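Local coordinates for receptor-like protein kinase ANXUR1 (Arabidopsis thaliana, PDB 6FIG) that is a plant receptor kinase, probably a serine/threonine kinase, whose malectin-like ectodomain faces the cell exterior and which takes part in reproduction, at residues 89-95 / 146-152; 51-57 / 79-85; 42-46 / 119-123. One frame throughout, in Å; residues are numbered along the deposited sequence.

Contact 1: residues 89-95 / 146-152; sequences NISNSYF and YRDAFAF. With NAG (2-acetamido-2-deoxy-beta-D-glucopyranose), chain C.
Ala151 CB sits over one face of the Phe95 ring, 3.8 Å from its centroid, where the start of strand 95-99 packs through side chains on the start of strand 151-161, from the other sheet of the malectin-like beta-sandwich. With CG between the backbone N and the carbonyl carbon, chi1 61° lays the Phe95 ring over Ala151 and takes Phe95 CZ to 3.3 Å from Phe152 O. That carbonyl oxygen is buried without a hydrogen-bonding partner. Next along, Ile90 CD1 lies over a face of the Phe152 ring, 3.7 Å from CE1, and also touches Phe150 CZ, so that one methyl fills the angle between two phenylalanines. Helix 110-117 lends Ala111 to Ile90 and Ala110 to Phe152. The Phe150 ring takes Ser93 CB over one face, at 4.0 Å from the ring centroid, while Asn89 O approaches it at the edge.

Ser93 turns from apolar to polar within one side chain: OG donates to Phe150 O at 2.8 Å, tilted 29° from the carbonyl plane. Backbone CA-H...O contacts add to the join, among them Ala149 CA to Asn92 O. At the exposed end Asn92 meets the 146-149 type I turn, lying side by side with Asp148, Asn92 ND2 against Asp148 CB. Asn89 OD1 accepts from Ser91 N, an Asx turn at the short 3-10 segment 90-92. At the glycan pocket the Tyr94 and Tyr146 rings meet obliquely, planes 37° apart; Tyr94 CE1 approaches the sugar oxygen O5, and the NAG N2 donates to Tyr146 OH at 3.1 Å.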
loop_
_atom_site.group_PDB
_atom_site.type_symbol
_atom_site.label_atom_id
_atom_site.label_comp_id
_atom_site.label_asym_id
_atom_site.label_seq_id
_atom_site.Cartn_x
_atom_site.Cartn_y
_atom_site.Cartn_z
ATOM N N ASN A 89 -35.906 13.253 0.632
ATOM C CA ASN A 89 -36.352 12.272 -0.359
ATOM C C ASN A 89 -35.209 12.122 -1.361
ATOM O O ASN A 89 -34.953 13.039 -2.133
ATOM C CB ASN A 89 -37.651 12.765 -1.044
ATOM C CG ASN A 89 -38.237 11.765 -2.046
ATOM O OD1 ASN A 89 -37.560 10.871 -2.531
ATOM N ND2 ASN A 89 -39.527 11.931 -2.355
ATOM N N ILE A 90 -34.546 10.965 -1.360
ATOM C CA ILE A 90 -33.415 10.700 -2.271
ATOM C C ILE A 90 -33.771 10.850 -3.761
ATOM O O ILE A 90 -32.903 11.151 -4.567
ATOM C CB ILE A 90 -32.780 9.308 -1.988
ATOM C CG1 ILE A 90 -31.334 9.223 -2.503
ATOM C CG2 ILE A 90 -33.644 8.176 -2.539
ATOM C CD1 ILE A 90 -30.369 10.160 -1.813
ATOM N N SER A 91 -35.039 10.659 -4.126
ATOM C CA SER A 91 -35.493 10.914 -5.504
ATOM C C SER A 91 -35.376 12.377 -5.955
ATOM O O SER A 91 -35.431 12.646 -7.152
ATOM C CB SER A 91 -36.938 10.443 -5.704
ATOM O OG SER A 91 -37.027 9.042 -5.533
ATOM N N ASN A 92 -35.206 13.304 -5.012
ATOM C CA ASN A 92 -34.990 14.719 -5.328
ATOM C C ASN A 92 -33.534 15.045 -5.583
ATOM O O ASN A 92 -33.245 16.151 -6.027
ATOM C CB ASN A 92 -35.491 15.639 -4.194
ATOM C CG ASN A 92 -36.990 15.604 -4.016
ATOM O OD1 ASN A 92 -37.737 15.236 -4.921
ATOM N ND2 ASN A 92 -37.440 15.986 -2.834
ATOM N N SER A 93 -32.625 14.104 -5.312
ATOM C CA SER A 93 -31.203 14.357 -5.493
ATOM C C SER A 93 -30.802 14.299 -6.966
ATOM O O SER A 93 -30.872 13.257 -7.609
ATOM C CB SER A 93 -30.340 13.408 -4.664
ATOM O OG SER A 93 -28.954 13.636 -4.936
ATOM N N TYR A 94 -30.385 15.445 -7.482
ATOM C CA TYR A 94 -29.820 15.594 -8.807
ATOM C C TYR A 94 -28.673 16.574 -8.619
ATOM O O TYR A 94 -28.880 17.640 -8.041
ATOM C CB TYR A 94 -30.831 16.171 -9.788
ATOM C CG TYR A 94 -31.935 15.220 -10.179
ATOM C CD1 TYR A 94 -31.795 14.379 -11.284
ATOM C CD2 TYR A 94 -33.121 15.158 -9.441
ATOM C CE1 TYR A 94 -32.808 13.505 -11.649
ATOM C CE2 TYR A 94 -34.141 14.283 -9.800
ATOM C CZ TYR A 94 -33.964 13.451 -10.896
ATOM O OH TYR A 94 -34.977 12.595 -11.251
ATOM N N PHE A 95 -27.483 16.228 -9.084
ATOM C CA PHE A 95 -26.344 17.139 -8.936
ATOM C C PHE A 95 -25.221 16.936 -9.934
ATOM O O PHE A 95 -25.188 15.953 -10.700
ATOM C CB PHE A 95 -25.826 17.104 -7.499
ATOM C CG PHE A 95 -25.332 15.767 -7.054
ATOM C CD1 PHE A 95 -26.207 14.831 -6.526
ATOM C CD2 PHE A 95 -23.974 15.479 -7.072
ATOM C CE1 PHE A 95 -25.736 13.606 -6.063
ATOM C CE2 PHE A 95 -23.489 14.259 -6.616
ATOM C CZ PHE A 95 -24.383 13.327 -6.103
ATOM N N TYR A 146 -34.350 21.648 -10.211
ATOM C CA TYR A 146 -35.333 21.117 -9.259
ATOM C C TYR A 146 -35.121 21.800 -7.919
ATOM O O TYR A 146 -33.982 22.026 -7.509
ATOM C CB TYR A 146 -35.180 19.605 -9.142
ATOM C CG TYR A 146 -35.145 18.944 -10.495
ATOM C CD1 TYR A 146 -36.303 18.834 -11.269
ATOM C CD2 TYR A 146 -33.954 18.464 -11.025
ATOM C CE1 TYR A 146 -36.273 18.245 -12.525
ATOM C CE2 TYR A 146 -33.912 17.872 -12.278
ATOM C CZ TYR A 146 -35.068 17.764 -13.025
ATOM O OH TYR A 146 -35.019 17.177 -14.265
ATOM N N ARG A 147 -36.215 22.117 -7.232
ATOM C CA ARG A 147 -36.176 23.095 -6.136
ATOM C C ARG A 147 -35.692 22.508 -4.803
ATOM O O ARG A 147 -35.055 23.218 -4.001
ATOM C CB ARG A 147 -37.552 23.768 -5.966
ATOM C CG ARG A 147 -38.227 24.225 -7.266
ATOM C CD ARG A 147 -37.288 24.920 -8.262
ATOM N NE ARG A 147 -37.975 25.306 -9.503
ATOM C CZ ARG A 147 -37.378 25.662 -10.647
ATOM N NH1 ARG A 147 -36.046 25.691 -10.757
ATOM N NH2 ARG A 147 -38.126 25.986 -11.703
ATOM N N ASP A 148 -36.019 21.238 -4.567
ATOM C CA ASP A 148 -35.515 20.482 -3.424
ATOM C C ASP A 148 -34.310 19.592 -3.854
ATOM O O ASP A 148 -34.041 18.577 -3.213
ATOM C CB ASP A 148 -36.636 19.604 -2.822
ATOM C CG ASP A 148 -37.696 20.409 -2.076
ATOM O OD1 ASP A 148 -38.865 20.388 -2.500
ATOM O OD2 ASP A 148 -37.375 21.050 -1.050
ATOM N N ALA A 149 -33.591 19.965 -4.915
ATOM C CA ALA A 149 -32.380 19.219 -5.324
ATOM C C ALA A 149 -31.295 19.388 -4.283
ATOM O O ALA A 149 -31.051 20.501 -3.810
ATOM C CB ALA A 149 -31.854 19.687 -6.675
ATOM N N PHE A 150 -30.659 18.276 -3.928
ATOM C CA PHE A 150 -29.492 18.284 -3.059
ATOM C C PHE A 150 -28.456 17.286 -3.588
ATOM O O PHE A 150 -28.759 16.408 -4.405
ATOM C CB PHE A 150 -29.886 17.965 -1.614
ATOM C CG PHE A 150 -30.401 16.566 -1.410
ATOM C CD1 PHE A 150 -29.554 15.561 -0.960
ATOM C CD2 PHE A 150 -31.730 16.254 -1.671
ATOM C CE1 PHE A 150 -30.021 14.266 -0.779
ATOM C CE2 PHE A 150 -32.210 14.972 -1.473
ATOM C CZ PHE A 150 -31.355 13.973 -1.029
ATOM N N ALA A 151 -27.234 17.445 -3.121
ATOM C CA ALA A 151 -26.139 16.537 -3.478
ATOM C C ALA A 151 -25.746 15.754 -2.247
ATOM O O ALA A 151 -25.989 16.169 -1.113
ATOM C CB ALA A 151 -24.966 17.322 -4.037
ATOM N N PHE A 152 -25.125 14.608 -2.459
ATOM C CA PHE A 152 -24.601 13.820 -1.353
ATOM C C PHE A 152 -23.415 13.035 -1.833
ATOM O O PHE A 152 -23.212 12.851 -3.045
ATOM C CB PHE A 152 -25.676 12.895 -0.737
ATOM C CG PHE A 152 -26.023 11.707 -1.576
ATOM C CD1 PHE A 152 -26.825 11.841 -2.706
ATOM C CD2 PHE A 152 -25.537 10.446 -1.256
ATOM C CE1 PHE A 152 -27.133 10.743 -3.497
ATOM C CE2 PHE A 152 -25.841 9.345 -2.039
ATOM C CZ PHE A 152 -26.634 9.490 -3.162
HETATM C C1 NAG C . -32.254 14.824 -15.297
HETATM C C2 NAG C . -32.931 15.364 -16.548
HETATM C C3 NAG C . -34.384 14.903 -16.631
HETATM C C4 NAG C . -34.500 13.397 -16.418
HETATM C C5 NAG C . -33.818 13.001 -15.114
HETATM C C6 NAG C . -33.843 11.497 -14.847
HETATM C C7 NAG C . -32.000 17.543 -17.212
HETATM C C8 NAG C . -32.099 19.024 -16.997
HETATM N N2 NAG C . -32.867 16.814 -16.507
HETATM O O3 NAG C . -34.942 15.268 -17.895
HETATM O O4 NAG C . -35.902 13.073 -16.361
HETATM O O5 NAG C . -32.453 13.417 -15.164
HETATM O O6 NAG C . -33.103 10.805 -15.856
HETATM O O7 NAG C . -31.198 17.071 -17.988
#

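Contact 2: residues 51-57 / 79-85; sequences PYMTARI and YFYPSTY. With CA (calcium ion), chain I.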
loop_
_atom_site.group_PDB
_atom_site.type_symbol
_atom_site.label_atom_id
_atom_site.label_comp_id
_atom_site.label_asym_id
_atom_site.label_seq_id
_atom_site.Cartn_x
_atom_site.Cartn_y
_atom_site.Cartn_z
ATOM N N PRO A 51 -17.625 2.847 3.098
ATOM C CA PRO A 51 -18.023 4.170 3.576
ATOM C C PRO A 51 -19.534 4.426 3.480
ATOM O O PRO A 51 -19.987 5.527 3.810
ATOM C CB PRO A 51 -17.306 5.087 2.578
ATOM C CG PRO A 51 -17.406 4.343 1.301
ATOM C CD PRO A 51 -17.225 2.890 1.676
ATOM N N TYR A 52 -20.295 3.422 3.056
ATOM C CA TYR A 52 -21.648 3.619 2.525
ATOM C C TYR A 52 -22.725 4.123 3.496
ATOM O O TYR A 52 -23.628 4.821 3.053
ATOM C CB TYR A 52 -22.141 2.337 1.851
ATOM C CG TYR A 52 -21.265 1.886 0.707
ATOM C CD1 TYR A 52 -21.265 2.572 -0.507
ATOM C CD2 TYR A 52 -20.422 0.779 0.843
ATOM C CE1 TYR A 52 -20.459 2.163 -1.555
ATOM C CE2 TYR A 52 -19.614 0.363 -0.206
ATOM C CZ TYR A 52 -19.643 1.052 -1.397
ATOM O OH TYR A 52 -18.832 0.667 -2.434
ATOM N N MET A 53 -22.653 3.784 4.788
ATOM C CA MET A 53 -23.732 4.129 5.715
ATOM C C MET A 53 -23.675 5.560 6.231
ATOM O O MET A 53 -24.583 5.986 6.932
ATOM C CB MET A 53 -23.789 3.144 6.893
ATOM C CG MET A 53 -24.280 1.769 6.471
ATOM S SD MET A 53 -25.991 1.765 5.885
ATOM C CE MET A 53 -26.899 1.936 7.413
ATOM N N THR A 54 -22.630 6.302 5.884
ATOM C CA THR A 54 -22.488 7.678 6.313
ATOM C C THR A 54 -22.315 8.544 5.089
ATOM O O THR A 54 -21.651 8.143 4.145
ATOM C CB THR A 54 -21.264 7.825 7.218
ATOM O OG1 THR A 54 -20.148 7.135 6.613
ATOM C CG2 THR A 54 -21.564 7.243 8.577
ATOM N N ALA A 55 -22.893 9.738 5.115
ATOM C CA ALA A 55 -22.799 10.654 3.995
ATOM C C ALA A 55 -22.609 12.057 4.488
ATOM O O ALA A 55 -22.856 12.363 5.650
ATOM C CB ALA A 55 -24.049 10.560 3.127
ATOM N N ARG A 56 -22.137 12.903 3.586
ATOM C CA ARG A 56 -22.236 14.331 3.755
ATOM C C ARG A 56 -23.311 14.795 2.772
ATOM O O ARG A 56 -23.333 14.344 1.631
ATOM C CB ARG A 56 -20.897 14.989 3.451
ATOM C CG ARG A 56 -20.892 16.467 3.771
ATOM C CD ARG A 56 -19.506 17.061 3.757
ATOM N NE ARG A 56 -18.684 16.551 4.852
ATOM C CZ ARG A 56 -18.747 16.934 6.124
ATOM N NH1 ARG A 56 -19.622 17.849 6.546
ATOM N NH2 ARG A 56 -17.910 16.373 6.993
ATOM N N ILE A 57 -24.160 15.717 3.207
ATOM C CA ILE A 57 -25.287 16.205 2.416
ATOM C C ILE A 57 -25.058 17.698 2.132
ATOM O O ILE A 57 -24.774 18.460 3.055
ATOM C CB ILE A 57 -26.618 16.053 3.181
ATOM C CG1 ILE A 57 -26.785 14.635 3.771
ATOM C CG2 ILE A 57 -27.802 16.376 2.269
ATOM C CD1 ILE A 57 -26.817 13.516 2.762
ATOM N N TYR A 79 -18.107 7.362 -4.132
ATOM C CA TYR A 79 -18.965 6.293 -3.605
ATOM C C TYR A 79 -20.320 6.875 -3.230
ATOM O O TYR A 79 -20.381 7.863 -2.483
ATOM C CB TYR A 79 -18.346 5.664 -2.349
ATOM C CG TYR A 79 -17.061 4.881 -2.577
ATOM C CD1 TYR A 79 -15.876 5.509 -2.945
ATOM C CD2 TYR A 79 -17.040 3.495 -2.410
ATOM C CE1 TYR A 79 -14.709 4.783 -3.164
ATOM C CE2 TYR A 79 -15.875 2.756 -2.606
ATOM C CZ TYR A 79 -14.713 3.402 -2.975
ATOM O OH TYR A 79 -13.577 2.637 -3.164
ATOM N N PHE A 80 -21.383 6.243 -3.709
ATOM C CA PHE A 80 -22.741 6.681 -3.440
ATOM C C PHE A 80 -23.619 5.530 -2.960
ATOM O O PHE A 80 -23.603 4.443 -3.538
ATOM C CB PHE A 80 -23.352 7.241 -4.712
ATOM C CG PHE A 80 -22.605 8.403 -5.293
ATOM C CD1 PHE A 80 -22.689 9.650 -4.717
ATOM C CD2 PHE A 80 -21.808 8.241 -6.437
ATOM C CE1 PHE A 80 -22.004 10.725 -5.270
ATOM C CE2 PHE A 80 -21.129 9.312 -6.986
ATOM C CZ PHE A 80 -21.231 10.557 -6.408
ATOM N N TYR A 81 -24.388 5.793 -1.911
ATOM C CA TYR A 81 -25.374 4.851 -1.378
ATOM C C TYR A 81 -26.703 5.612 -1.224
ATOM O O TYR A 81 -26.914 6.252 -0.201
ATOM C CB TYR A 81 -24.897 4.307 -0.031
ATOM C CG TYR A 81 -25.887 3.382 0.632
ATOM C CD1 TYR A 81 -26.308 2.224 -0.008
ATOM C CD2 TYR A 81 -26.396 3.655 1.900
ATOM C CE1 TYR A 81 -27.225 1.367 0.594
ATOM C CE2 TYR A 81 -27.310 2.801 2.513
ATOM C CZ TYR A 81 -27.718 1.657 1.854
ATOM O OH TYR A 81 -28.636 0.820 2.476
ATOM N N PRO A 82 -27.581 5.567 -2.250
ATOM C CA PRO A 82 -28.846 6.289 -2.113
ATOM C C PRO A 82 -29.710 5.697 -1.009
ATOM O O PRO A 82 -29.917 4.488 -0.959
ATOM C CB PRO A 82 -29.508 6.149 -3.491
ATOM C CG PRO A 82 -28.798 5.050 -4.183
ATOM C CD PRO A 82 -27.433 4.949 -3.582
ATOM N N SER A 83 -30.185 6.567 -0.123
ATOM C CA SER A 83 -31.038 6.191 1.013
ATOM C C SER A 83 -31.665 7.467 1.560
ATOM O O SER A 83 -31.436 8.553 1.025
ATOM C CB SER A 83 -30.212 5.510 2.110
ATOM O OG SER A 83 -31.034 5.016 3.156
ATOM N N THR A 84 -32.449 7.343 2.619
ATOM C CA THR A 84 -33.023 8.522 3.259
ATOM C C THR A 84 -31.992 9.078 4.235
ATOM O O THR A 84 -31.566 8.390 5.161
ATOM C CB THR A 84 -34.357 8.208 3.951
ATOM O OG1 THR A 84 -35.265 7.685 2.974
ATOM C CG2 THR A 84 -34.975 9.468 4.570
ATOM N N TYR A 85 -31.572 10.316 3.985
ATOM C CA TYR A 85 -30.647 11.038 4.846
ATOM C C TYR A 85 -31.369 12.274 5.364
ATOM O O TYR A 85 -31.936 13.025 4.562
ATOM C CB TYR A 85 -29.445 11.472 4.044
ATOM C CG TYR A 85 -28.615 10.319 3.523
ATOM C CD1 TYR A 85 -27.813 9.571 4.389
ATOM C CD2 TYR A 85 -28.604 10.004 2.178
ATOM C CE1 TYR A 85 -27.041 8.527 3.928
ATOM C CE2 TYR A 85 -27.825 8.956 1.693
ATOM C CZ TYR A 85 -27.045 8.225 2.574
ATOM O OH TYR A 85 -26.257 7.197 2.082
HETATM CA CA CA I . -19.288 7.785 4.468
#
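Tyr52 lies across Tyr79 and Tyr81 where a calcium-binding type I turn, Pro51 to Thr54, leads into strand 54-58 of the malectin-like beta-sandwich. Its CB packs 3.9 Å from Tyr81 CB, and CG stands anti to the carbonyl carbon (chi1 -59°), which sends the ring along the end of strand 73-80. CD1 still touches Tyr81 CB; CE1 and CZ pass on to Tyr79 CD2, and Tyr52 OH ends 3.3 Å from Tyr79 CD2, at the edge of the Tyr79 ring. The two ring planes are 55° apart. Pro51 CG adds a second apolar touch to Tyr79, whose own hydroxyl is hydrogen-bonded to Glu157.

The backbone O of Tyr52 lies 3.2 Å from Tyr81 CD2, and Met53 SD reaches CE2 of the same ring in an oblique Met-aromatic contact. Further along the strand, Ala55 CB lies over one face of the Tyr85 ring, and Ile57 CD1 meets Tyr85 CB at 3.6 Å. The Tyr85 hydroxyl donates to Tyr81 O at 2.6 Å in the carbonyl plane, which fixes the far end of the ring. On the other side of the turn the calcium ion is held by Pro51 O and by Thr54 through both O and OG1; Ser7, Cys8 and Asn154 complete the site, and the Thr54 OG1 bond is 2.4 Å long.

Contact 3: residues 42-46 / 119-123; sequences QDPSL and QAYLV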
loop_
_atom_site.group_PDB
_atom_site.type_symbol
_atom_site.label_atom_id
_atom_site.label_comp_id
_atom_site.label_asym_id
_atom_site.label_seq_id
_atom_site.Cartn_x
_atom_site.Cartn_y
_atom_site.Cartn_z
ATOM N N GLN A 42 -29.649 -0.385 6.154
ATOM C CA GLN A 42 -28.486 -1.115 5.672
ATOM C C GLN A 42 -28.960 -2.199 4.712
ATOM O O GLN A 42 -29.475 -3.231 5.136
ATOM C CB GLN A 42 -27.686 -1.728 6.836
ATOM C CG GLN A 42 -26.525 -2.598 6.358
ATOM C CD GLN A 42 -25.524 -3.010 7.428
ATOM O OE1 GLN A 42 -25.590 -2.582 8.578
ATOM N NE2 GLN A 42 -24.568 -3.856 7.030
ATOM N N ASP A 43 -28.794 -1.954 3.417
ATOM C CA ASP A 43 -29.139 -2.933 2.387
ATOM C C ASP A 43 -28.312 -4.224 2.576
ATOM O O ASP A 43 -27.101 -4.145 2.765
ATOM C CB ASP A 43 -28.895 -2.341 0.997
ATOM C CG ASP A 43 -29.626 -3.088 -0.092
ATOM O OD1 ASP A 43 -29.183 -4.189 -0.471
ATOM O OD2 ASP A 43 -30.637 -2.553 -0.584
ATOM N N PRO A 44 -28.962 -5.408 2.551
ATOM C CA PRO A 44 -28.192 -6.664 2.730
ATOM C C PRO A 44 -27.121 -6.972 1.683
ATOM O O PRO A 44 -26.256 -7.805 1.943
ATOM C CB PRO A 44 -29.269 -7.768 2.732
ATOM C CG PRO A 44 -30.559 -7.110 2.405
ATOM C CD PRO A 44 -30.418 -5.640 2.636
ATOM N N SER A 45 -27.181 -6.331 0.516
ATOM C CA SER A 45 -26.125 -6.444 -0.484
ATOM C C SER A 45 -24.824 -5.681 -0.150
ATOM O O SER A 45 -23.812 -5.906 -0.813
ATOM C CB SER A 45 -26.647 -5.971 -1.843
ATOM O OG SER A 45 -26.792 -4.563 -1.866
ATOM N N LEU A 46 -24.845 -4.769 0.832
ATOM C CA LEU A 46 -23.624 -4.043 1.227
ATOM C C LEU A 46 -22.611 -4.982 1.894
ATOM O O LEU A 46 -22.936 -5.685 2.848
ATOM C CB LEU A 46 -23.937 -2.873 2.172
ATOM C CG LEU A 46 -24.701 -1.664 1.628
ATOM C CD1 LEU A 46 -24.998 -0.708 2.776
ATOM C CD2 LEU A 46 -23.933 -0.949 0.534
ATOM N N GLN A 119 -28.559 -2.533 -8.200
ATOM C CA GLN A 119 -27.434 -2.462 -7.283
ATOM C C GLN A 119 -27.775 -1.379 -6.277
ATOM O O GLN A 119 -28.294 -0.351 -6.671
ATOM C CB GLN A 119 -26.180 -2.103 -8.065
ATOM C CG GLN A 119 -24.879 -2.357 -7.329
ATOM C CD GLN A 119 -23.689 -2.324 -8.267
ATOM O OE1 GLN A 119 -23.523 -3.237 -9.080
ATOM N NE2 GLN A 119 -22.869 -1.279 -8.179
ATOM N N ALA A 120 -27.503 -1.611 -4.995
ATOM C CA ALA A 120 -27.862 -0.650 -3.940
ATOM C C ALA A 120 -26.828 0.465 -3.729
ATOM O O ALA A 120 -27.109 1.425 -3.004
ATOM C CB ALA A 120 -28.113 -1.375 -2.628
ATOM N N TYR A 121 -25.661 0.344 -4.347
ATOM C CA TYR A 121 -24.570 1.323 -4.218
ATOM C C TYR A 121 -23.834 1.474 -5.553
ATOM O O TYR A 121 -23.944 0.610 -6.423
ATOM C CB TYR A 121 -23.600 0.881 -3.113
ATOM C CG TYR A 121 -22.959 -0.455 -3.386
ATOM C CD1 TYR A 121 -23.614 -1.639 -3.064
ATOM C CD2 TYR A 121 -21.721 -0.536 -4.011
ATOM C CE1 TYR A 121 -23.042 -2.871 -3.338
ATOM C CE2 TYR A 121 -21.140 -1.766 -4.294
ATOM C CZ TYR A 121 -21.807 -2.923 -3.951
ATOM O OH TYR A 121 -21.242 -4.150 -4.223
ATOM N N LEU A 122 -23.095 2.570 -5.704
ATOM C CA LEU A 122 -22.328 2.868 -6.927
ATOM C C LEU A 122 -20.939 3.330 -6.550
ATOM O O LEU A 122 -20.767 4.044 -5.561
ATOM C CB LEU A 122 -22.962 4.020 -7.725
ATOM C CG LEU A 122 -24.427 3.916 -8.111
ATOM C CD1 LEU A 122 -24.929 5.240 -8.659
ATOM C CD2 LEU A 122 -24.665 2.802 -9.115
ATOM N N VAL A 123 -19.949 2.948 -7.361
ATOM C CA VAL A 123 -18.623 3.524 -7.287
ATOM C C VAL A 123 -18.297 4.042 -8.692
ATOM O O VAL A 123 -18.198 3.259 -9.653
ATOM C CB VAL A 123 -17.542 2.528 -6.837
ATOM C CG1 VAL A 123 -16.212 3.247 -6.646
ATOM C CG2 VAL A 123 -17.966 1.782 -5.575
HETATM O O HOH W 1 -26.566 -4.112 -4.382
#
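Ala120 CB presses against the carboxylate of Asp43, 3.4 Å from CG, where the type I turn Asp43 to Leu46 meets the residues leading into strand 122-128 of the malectin-like beta-sandwich. This is the close part of a small surface contact. The methyl touches both carboxylate oxygens and lies 3.5 Å from Ser45 OG, so it is met by the carboxylate and the hydroxyl together. Asp43 holds its carboxylate at this spot by an Asx turn: CG stands anti to the backbone N (chi1 -161°), and OD1 accepts twice. Ser45 N uses the anti lone pair of OD1, whereas Ser45 OG donates to it at 2.8 Å from above the carboxylate plane. Leu46 N closes the turn on Asp43 O. Asp43 N donates to Tyr81 OH, which is also hydrogen-bonded to Tyr41 O, and this joins the turn to Tyr81, just past strand 73-80.

The packed part also holds the apolar pair of the contact. Buried Leu46 and Tyr121 run alongside one another, pointing opposite ways, with Leu46 CD2 3.7 Å from Tyr121 CD1 and oblique to the ring; Tyr81 also packs on Leu46, and the Tyr121 ring meets that of Tyr52. Toward solvent the fit loosens: Ser45 O comes no nearer than 4.0 Å to Tyr121 CE1, and no direct hydrogen bond spans the two segments. Gln119 NE2 instead turns back on its own segment to donate to Tyr121 O. Across the exposed side a water makes the polar link, donating to Ser45 OG at 2.6 Å and accepting from Ala120 N at 2.7 Å.

In the fold
From the N terminus, strand 35-38 runs into the turn at 42-46, which opens contact 3, and then into 51-57, which opens contact 2. Segment 79-85, which takes in the end of strand 73-80, closes contact 2; 89-95 then opens contact 1. Residues 119-123 close contact 3 before 146-152 close contact 1. Contact 2 thus lies wholly within the span of contact 3, contacts 1 and 3 cross, and contacts 1 and 2 follow in series. In contact 2, Phe80 packs on Phe95 and Phe152, and its backbone pairs with Leu122. Contact 1 joins strand 95-99, from the other sheet, to 151-161; contact 2 joins 54-58 to 73-80; contact 3 joins the 42-46 turn to the approach to 122-128.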